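Penicillin binding protein 2X (PDB 5U47) probably acts as a transpeptidase that cross-links glycan strands of septal cell-wall peptidoglycan during division, and is a target of beta-lactam antibiotics. Local coordinates at residues M419-T424 with M432-F437. The protein carries 1 engineered substitution. Numbering follows the deposited sequence.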
loop_
_atom_site.group_PDB
_atom_site.type_symbol
_atom_site.label_atom_id
_atom_site.label_comp_id
_atom_site.label_asym_id
_atom_site.label_seq_id
_atom_site.Cartn_x
_atom_site.Cartn_y
_atom_site.Cartn_z
ATOM N N MET A 419 -6.414 -1.645 10.290
ATOM C CA MET A 419 -7.226 -0.593 10.871
ATOM C C MET A 419 -8.010 0.143 9.790
ATOM O O MET A 419 -9.189 0.418 9.959
ATOM C CB MET A 419 -6.377 0.392 11.688
ATOM C CG MET A 419 -5.740 -0.230 12.932
ATOM S SD MET A 419 -6.932 -0.939 14.096
ATOM C CE MET A 419 -7.857 0.500 14.614
ATOM N N LEU A 420 -7.355 0.464 8.676
ATOM C CA LEU A 420 -8.032 1.165 7.579
ATOM C C LEU A 420 -9.217 0.357 7.063
ATOM O O LEU A 420 -10.286 0.909 6.825
ATOM C CB LEU A 420 -7.058 1.479 6.430
ATOM C CG LEU A 420 -5.890 2.438 6.777
ATOM C CD1 LEU A 420 -4.959 2.579 5.576
ATOM C CD2 LEU A 420 -6.401 3.815 7.197
ATOM N N ARG A 421 -8.993 -0.937 6.884
ATOM C CA ARG A 421 -10.029 -1.844 6.407
ATOM C C ARG A 421 -11.243 -1.819 7.366
ATOM O O ARG A 421 -12.385 -1.705 6.925
ATOM C CB ARG A 421 -9.464 -3.253 6.305
ATOM C CG ARG A 421 -10.464 -4.310 5.892
ATOM C CD ARG A 421 -9.818 -5.687 5.762
ATOM N NE ARG A 421 -9.226 -6.096 7.022
ATOM C CZ ARG A 421 -8.512 -7.209 7.237
ATOM N NH1 ARG A 421 -8.013 -7.425 8.439
ATOM N NH2 ARG A 421 -8.286 -8.092 6.286
ATOM N N ALA A 422 -10.978 -1.883 8.663
ATOM C CA ALA A 422 -12.039 -1.871 9.678
ATOM C C ALA A 422 -12.781 -0.545 9.653
ATOM O O ALA A 422 -14.022 -0.522 9.732
ATOM C CB ALA A 422 -11.454 -2.132 11.061
ATOM N N PHE A 423 -12.023 0.558 9.519
ATOM C CA PHE A 423 -12.636 1.883 9.464
ATOM C C PHE A 423 -13.595 2.049 8.279
ATOM O O PHE A 423 -14.572 2.808 8.380
ATOM C CB PHE A 423 -11.597 3.016 9.418
ATOM C CG PHE A 423 -10.765 3.165 10.678
ATOM C CD1 PHE A 423 -11.336 3.065 11.943
ATOM C CD2 PHE A 423 -9.424 3.502 10.588
ATOM C CE1 PHE A 423 -10.563 3.244 13.100
ATOM C CE2 PHE A 423 -8.650 3.677 11.735
ATOM C CZ PHE A 423 -9.224 3.539 12.986
ATOM N N THR A 424 -13.351 1.345 7.169
ATOM C CA THR A 424 -14.246 1.497 6.031
ATOM C C THR A 424 -15.679 1.055 6.357
ATOM O O THR A 424 -16.606 1.599 5.785
ATOM C CB THR A 424 -13.787 0.759 4.737
ATOM O OG1 THR A 424 -13.711 -0.652 4.978
ATOM C CG2 THR A 424 -12.482 1.254 4.264
ATOM N N MET A 432 -17.820 -3.339 4.860
ATOM C CA MET A 432 -16.376 -3.282 4.851
ATOM C C MET A 432 -15.846 -3.443 3.430
ATOM O O MET A 432 -16.355 -4.277 2.645
ATOM C CB MET A 432 -15.818 -4.364 5.774
ATOM C CG MET A 432 -14.390 -4.126 6.198
ATOM S SD MET A 432 -13.942 -5.109 7.665
ATOM C CE MET A 432 -13.855 -6.670 6.839
ATOM N N LEU A 433 -14.820 -2.647 3.124
ATOM C CA LEU A 433 -14.173 -2.610 1.825
ATOM C C LEU A 433 -12.713 -2.978 1.940
ATOM O O LEU A 433 -12.074 -2.747 2.978
ATOM C CB LEU A 433 -14.251 -1.191 1.238
ATOM C CG LEU A 433 -15.633 -0.550 1.096
ATOM C CD1 LEU A 433 -15.549 0.876 0.562
ATOM C CD2 LEU A 433 -16.513 -1.381 0.189
ATOM N N GLU A 434 -12.188 -3.565 0.869
ATOM C CA GLU A 434 -10.765 -3.892 0.794
ATOM C C GLU A 434 -10.007 -2.603 0.426
ATOM O O GLU A 434 -10.343 -1.956 -0.571
ATOM C CB GLU A 434 -10.546 -4.946 -0.284
ATOM C CG GLU A 434 -9.108 -5.395 -0.491
ATOM C CD GLU A 434 -8.572 -6.327 0.589
ATOM O OE1 GLU A 434 -9.151 -6.454 1.698
ATOM O OE2 GLU A 434 -7.529 -6.938 0.309
ATOM N N PRO A 435 -8.989 -2.217 1.217
ATOM C CA PRO A 435 -8.198 -1.070 0.824
ATOM C C PRO A 435 -7.510 -1.377 -0.514
ATOM O O PRO A 435 -7.104 -2.522 -0.727
ATOM C CB PRO A 435 -7.178 -0.933 1.965
ATOM C CG PRO A 435 -7.852 -1.567 3.127
ATOM C CD PRO A 435 -8.557 -2.740 2.526
ATOM N N GLN A 436 -7.428 -0.371 -1.386
ATOM C CA GLN A 436 -6.843 -0.504 -2.727
ATOM C C GLN A 436 -5.851 0.597 -2.993
ATOM O O GLN A 436 -6.065 1.762 -2.593
ATOM C CB GLN A 436 -7.926 -0.404 -3.804
ATOM C CG GLN A 436 -8.891 -1.573 -3.847
ATOM C CD GLN A 436 -9.988 -1.414 -4.885
ATOM O OE1 GLN A 436 -10.287 -0.297 -5.351
ATOM N NE2 GLN A 436 -10.606 -2.528 -5.249
ATOM N N PHE A 437 -4.787 0.229 -3.710
ATOM C CA PHE A 437 -3.747 1.153 -4.126
ATOM C C PHE A 437 -3.505 1.108 -5.643
ATOM O O PHE A 437 -2.711 1.914 -6.154
ATOM C CB PHE A 437 -2.426 0.950 -3.332
ATOM C CG PHE A 437 -1.801 -0.412 -3.510
ATOM C CD1 PHE A 437 -0.984 -0.683 -4.594
ATOM C CD2 PHE A 437 -2.038 -1.425 -2.586
ATOM C CE1 PHE A 437 -0.423 -1.941 -4.758
ATOM C CE2 PHE A 437 -1.479 -2.686 -2.744
ATOM C CZ PHE A 437 -0.666 -2.941 -3.837
HETATM O O HOH W 1 -9.328 -8.347 3.758
#
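With chi1 at 61°, Thr424 sets its hydroxyl between its own backbone N and carbonyl carbon, where OG1 meets the incoming 432-437 chain; Arg421, its CG anti to the backbone N, extends across the same chain, with CG 3.7 Å from Leu433 O. The threonine illustrates how one hydroxyl can serve a helix and its neighbour at once. OG1 donates to the carbonyl O of Arg421 one turn back, at 2.6 Å, and accepts the backbone N-H of Leu433 at 2.9 Å in an almost straight bond (170°). The internal bond fixes the rotation of the hydroxyl and leaves its oxygen to accept from Leu433, so a buried main-chain N-H finds a partner on the helix. Met432 closes over the same spot: its CG lies 3.2 Å from Arg421 O, and its SD sits near Arg421 CG, at 4.0 Å. Both segments belong to the penicillin-binding transpeptidase domain, of the beta-lactamase-like fold. Helix 416-427 packs through Leu420 against strand 245-252 of the five-stranded antiparallel sheet, while the short, weakly bonded strand about 432-433 pairs antiparallel with 456-458; the contact thus joins a core helix to the segment that follows it in the chain. Further along, the aliphatic part of Arg421 carries the packing, its CB resting against the ring of Pro435, 3.9 Å from CD. The arginine then bends at chi3, and its guanidinium meets a water at its edge, in plane. That water accepts from Arg421 NH2 at 2.7 Å and donates to Glu434 OE1 at 2.8 Å, bridging two oppositely charged groups whose guanidinium and carboxylate planes are turned 44° apart and whose charged atoms do not touch. NH1 is held elsewhere, by the carbonyl of Ile382, and Glu434 OE2 has a long, weak ion pair with Arg610.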